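Long-range contact in mannose-6-phosphate isomerase (Bacillus subtilis, PDB 1QWR), which catalyses the zinc-dependent interconversion of D-mannose 6-phosphate and D-fructose 6-phosphate: residues Cys126-Thr137 with Gly155-Pro164. Residues are numbered along the deposited sequence; the frame is centred on the assembly and turned at random.
Sequences CKENAEIIYGHT and GLLRRIKIKP
I133 and R159 face each other as a non-hydrogen-bonded pair between antiparallel strands 131-136 and 157-161, and their side chains run side by side. CG1 of I133 lies over the centre of one face of the R159 guanidinium, 4.0 Å above its plane. From there CD1 of I133 reaches on to CD1 of L157, 3.7 Å away. R159 stays extended from CG to NE (chi3 166°), which carries its NH1 to the carboxylate of E131; the salt bridge to OE1 spans 3.1 Å, the two planes only 20° apart. An alanine in place of I133 would probably uncover that guanidinium face, leaving R159 freer to swing away from E131, and would leave L157 CD1 without the methyl it packs on.

On the opposite face I132 lies alongside I160, and it also crosses I162, just past the strand, at about a right angle, CG2 to CG2 3.7 Å, while Y168 of strand 167-170 touches all three. Beyond them, Y134 sets CB against CD1 of I160, its hydroxyl bonded to the Y169 carbonyl and its side chain near zinc ligand H176.

A beta bulge between I133 and H136 shifts the register; past it, T137 OG1 donates to the G155 carbonyl oxygen at 2.7 Å. The contact thus pairs outer strand 157-161 with central strand 131-136 of a small three-stranded sheet in the cupin-type catalytic domain: a surface ion pair whose guanidinium rests one face on isoleucine, and an apolar layer turned toward neighbouring strands.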
loop_
_atom_site.group_PDB
_atom_site.type_symbol
_atom_site.label_atom_id
_atom_site.label_comp_id
_atom_site.label_asym_id
_atom_site.label_seq_id
_atom_site.Cartn_x
_atom_site.Cartn_y
_atom_site.Cartn_z
ATOM N N CYS A 126 4.823 15.107 1.178
ATOM C CA CYS A 126 3.542 15.771 1.022
ATOM C C CYS A 126 3.768 17.262 1.150
ATOM O O CYS A 126 4.793 17.697 1.678
ATOM C CB CYS A 126 2.535 15.299 2.093
ATOM S SG CYS A 126 2.872 15.742 3.825
ATOM N N LYS A 127 2.809 18.035 0.661
ATOM C CA LYS A 127 2.918 19.486 0.737
ATOM C C LYS A 127 2.680 19.939 2.164
ATOM O O LYS A 127 2.061 19.227 2.971
ATOM C CB LYS A 127 1.913 20.158 -0.202
ATOM C CG LYS A 127 0.454 19.880 0.127
ATOM C CD LYS A 127 -0.468 20.700 -0.763
ATOM C CE LYS A 127 -1.925 20.330 -0.561
ATOM N NZ LYS A 127 -2.819 21.212 -1.377
ATOM N N GLU A 128 3.177 21.135 2.466
ATOM C CA GLU A 128 3.054 21.717 3.790
ATOM C C GLU A 128 1.661 21.656 4.431
ATOM O O GLU A 128 1.545 21.314 5.606
ATOM C CB GLU A 128 3.552 23.176 3.764
ATOM C CG GLU A 128 3.351 23.951 5.078
ATOM C CD GLU A 128 1.952 24.552 5.220
ATOM O OE1 GLU A 128 1.579 25.404 4.380
ATOM O OE2 GLU A 128 1.223 24.182 6.173
ATOM N N ASN A 129 0.610 21.978 3.688
ATOM C CA ASN A 129 -0.730 21.960 4.286
ATOM C C ASN A 129 -1.561 20.721 3.940
ATOM O O ASN A 129 -2.798 20.772 3.937
ATOM C CB ASN A 129 -1.512 23.207 3.871
ATOM C CG ASN A 129 -1.722 23.283 2.375
ATOM O OD1 ASN A 129 -1.648 22.271 1.672
ATOM N ND2 ASN A 129 -2.001 24.482 1.878
ATOM N N ALA A 130 -0.882 19.613 3.654
ATOM C CA ALA A 130 -1.564 18.374 3.295
ATOM C C ALA A 130 -2.421 17.792 4.419
ATOM O O ALA A 130 -2.113 17.927 5.608
ATOM C CB ALA A 130 -0.531 17.323 2.823
ATOM N N GLU A 131 -3.507 17.136 4.025
ATOM C CA GLU A 131 -4.406 16.497 4.970
ATOM C C GLU A 131 -4.899 15.176 4.398
ATOM O O GLU A 131 -4.658 14.837 3.238
ATOM C CB GLU A 131 -5.669 17.329 5.201
ATOM C CG GLU A 131 -5.506 18.766 5.598
ATOM C CD GLU A 131 -6.873 19.436 5.738
ATOM O OE1 GLU A 131 -7.615 19.488 4.728
ATOM O OE2 GLU A 131 -7.207 19.892 6.855
ATOM N N ILE A 132 -5.613 14.450 5.242
ATOM C CA ILE A 132 -6.276 13.217 4.850
ATOM C C ILE A 132 -7.648 13.271 5.534
ATOM O O ILE A 132 -7.829 13.985 6.529
ATOM C CB ILE A 132 -5.532 11.943 5.325
ATOM C CG1 ILE A 132 -5.467 11.898 6.844
ATOM C CG2 ILE A 132 -4.153 11.892 4.677
ATOM C CD1 ILE A 132 -4.959 10.554 7.410
ATOM N N ILE A 133 -8.603 12.543 4.975
ATOM C CA ILE A 133 -9.934 12.431 5.557
ATOM C C ILE A 133 -9.876 11.061 6.214
ATOM O O ILE A 133 -9.536 10.068 5.561
ATOM C CB ILE A 133 -11.020 12.453 4.473
ATOM C CG1 ILE A 133 -11.070 13.839 3.838
ATOM C CG2 ILE A 133 -12.372 12.093 5.077
ATOM C CD1 ILE A 133 -11.878 13.901 2.556
ATOM N N TYR A 134 -10.185 11.013 7.506
ATOM C CA TYR A 134 -10.129 9.768 8.269
ATOM C C TYR A 134 -11.202 9.757 9.357
ATOM O O TYR A 134 -11.057 10.437 10.383
ATOM C CB TYR A 134 -8.750 9.638 8.935
ATOM C CG TYR A 134 -8.479 8.311 9.614
ATOM C CD1 TYR A 134 -7.711 7.327 8.985
ATOM C CD2 TYR A 134 -8.948 8.051 10.903
ATOM C CE1 TYR A 134 -7.418 6.125 9.628
ATOM C CE2 TYR A 134 -8.659 6.853 11.557
ATOM C CZ TYR A 134 -7.891 5.896 10.914
ATOM O OH TYR A 134 -7.587 4.728 11.556
ATOM N N GLY A 135 -12.255 8.973 9.141
ATOM C CA GLY A 135 -13.325 8.882 10.116
ATOM C C GLY A 135 -14.427 9.893 9.862
ATOM O O GLY A 135 -14.333 10.706 8.936
ATOM N N HIS A 136 -15.460 9.856 10.704
ATOM C CA HIS A 136 -16.601 10.753 10.550
ATOM C C HIS A 136 -17.292 10.990 11.888
ATOM O O HIS A 136 -16.956 10.370 12.892
ATOM C CB HIS A 136 -17.601 10.152 9.574
ATOM C CG HIS A 136 -18.229 8.895 10.080
ATOM N ND1 HIS A 136 -17.665 7.650 9.894
ATOM C CD2 HIS A 136 -19.326 8.703 10.848
ATOM C CE1 HIS A 136 -18.387 6.746 10.532
ATOM N NE2 HIS A 136 -19.399 7.359 11.120
ATOM N N THR A 137 -18.288 11.867 11.889
ATOM C CA THR A 137 -18.986 12.206 13.129
ATOM C C THR A 137 -20.366 11.580 13.322
ATOM O O THR A 137 -20.988 11.776 14.375
ATOM C CB THR A 137 -19.183 13.728 13.236
ATOM O OG1 THR A 137 -19.918 14.180 12.093
ATOM C CG2 THR A 137 -17.840 14.439 13.292
ATOM N N GLY A 155 -19.469 18.902 8.167
ATOM C CA GLY A 155 -19.831 18.464 9.501
ATOM C C GLY A 155 -19.591 16.981 9.712
ATOM O O GLY A 155 -19.342 16.544 10.834
ATOM N N LEU A 156 -19.639 16.218 8.626
ATOM C CA LEU A 156 -19.463 14.766 8.691
ATOM C C LEU A 156 -18.036 14.247 8.774
ATOM O O LEU A 156 -17.697 13.490 9.679
ATOM C CB LEU A 156 -20.126 14.100 7.484
ATOM C CG LEU A 156 -19.940 12.576 7.436
ATOM C CD1 LEU A 156 -20.608 11.923 8.654
ATOM C CD2 LEU A 156 -20.514 12.032 6.136
ATOM N N LEU A 157 -17.209 14.649 7.817
ATOM C CA LEU A 157 -15.830 14.170 7.745
ATOM C C LEU A 157 -14.897 14.676 8.825
ATOM O O LEU A 157 -15.031 15.798 9.311
ATOM C CB LEU A 157 -15.227 14.519 6.388
ATOM C CG LEU A 157 -16.018 14.143 5.135
ATOM C CD1 LEU A 157 -15.230 14.590 3.917
ATOM C CD2 LEU A 157 -16.293 12.645 5.098
ATOM N N ARG A 158 -13.950 13.827 9.203
ATOM C CA ARG A 158 -12.943 14.190 10.184
ATOM C C ARG A 158 -11.652 14.280 9.371
ATOM O O ARG A 158 -11.389 13.450 8.494
ATOM C CB ARG A 158 -12.831 13.130 11.286
ATOM C CG ARG A 158 -14.045 13.067 12.201
ATOM C CD ARG A 158 -13.982 11.876 13.151
ATOM N NE ARG A 158 -12.847 11.913 14.076
ATOM C CZ ARG A 158 -12.767 12.701 15.144
ATOM N NH1 ARG A 158 -13.759 13.534 15.437
ATOM N NH2 ARG A 158 -11.697 12.643 15.932
ATOM N N ARG A 159 -10.856 15.302 9.645
ATOM C CA ARG A 159 -9.626 15.499 8.900
ATOM C C ARG A 159 -8.407 15.509 9.801
ATOM O O ARG A 159 -8.482 15.916 10.953
ATOM C CB ARG A 159 -9.717 16.797 8.099
ATOM C CG ARG A 159 -10.799 16.772 7.024
ATOM C CD ARG A 159 -11.022 18.144 6.405
ATOM N NE ARG A 159 -11.803 18.079 5.166
ATOM C CZ ARG A 159 -11.286 17.881 3.954
ATOM N NH1 ARG A 159 -9.976 17.726 3.795
ATOM N NH2 ARG A 159 -12.080 17.851 2.891
ATOM N N ILE A 160 -7.286 15.033 9.267
ATOM C CA ILE A 160 -6.044 14.975 10.019
ATOM C C ILE A 160 -4.952 15.623 9.194
ATOM O O ILE A 160 -4.815 15.333 8.008
ATOM C CB ILE A 160 -5.635 13.523 10.316
ATOM C CG1 ILE A 160 -6.728 12.834 11.143
ATOM C CG2 ILE A 160 -4.298 13.501 11.050
ATOM C CD1 ILE A 160 -6.407 11.383 11.504
ATOM N N LYS A 161 -4.192 16.512 9.830
ATOM C CA LYS A 161 -3.103 17.213 9.171
ATOM C C LYS A 161 -1.922 16.255 9.155
ATOM O O LYS A 161 -1.555 15.704 10.188
ATOM C CB LYS A 161 -2.736 18.479 9.953
ATOM C CG LYS A 161 -2.292 19.618 9.063
ATOM C CD LYS A 161 -1.148 19.183 8.170
ATOM C CE LYS A 161 -0.865 20.203 7.097
ATOM N NZ LYS A 161 -0.033 19.601 6.034
ATOM N N ILE A 162 -1.322 16.070 7.986
ATOM C CA ILE A 162 -0.203 15.135 7.860
ATOM C C ILE A 162 1.120 15.774 7.472
ATOM O O ILE A 162 1.159 16.888 6.960
ATOM C CB ILE A 162 -0.514 14.055 6.808
ATOM C CG1 ILE A 162 -0.661 14.707 5.433
ATOM C CG2 ILE A 162 -1.795 13.314 7.193
ATOM C CD1 ILE A 162 -0.663 13.713 4.253
ATOM N N LYS A 163 2.206 15.032 7.697
ATOM C CA LYS A 163 3.547 15.491 7.354
ATOM C C LYS A 163 4.378 14.284 6.895
ATOM O O LYS A 163 4.015 13.137 7.155
ATOM C CB LYS A 163 4.208 16.143 8.582
ATOM C CG LYS A 163 4.489 15.186 9.740
ATOM C CD LYS A 163 5.046 15.945 10.954
ATOM C CE LYS A 163 5.198 15.025 12.166
ATOM N NZ LYS A 163 6.513 14.330 12.185
ATOM N N PRO A 164 5.505 14.525 6.216
ATOM C CA PRO A 164 6.327 13.395 5.760
ATOM C C PRO A 164 6.762 12.521 6.929
ATOM O O PRO A 164 7.097 13.033 8.004
ATOM C CB PRO A 164 7.513 14.077 5.069
ATOM C CG PRO A 164 6.922 15.385 4.608
ATOM C CD PRO A 164 6.060 15.811 5.765
HETATM O O HOH W 1 3.183 18.725 6.340
HETATM O O HOH W 2 -10.098 11.109 13.178
#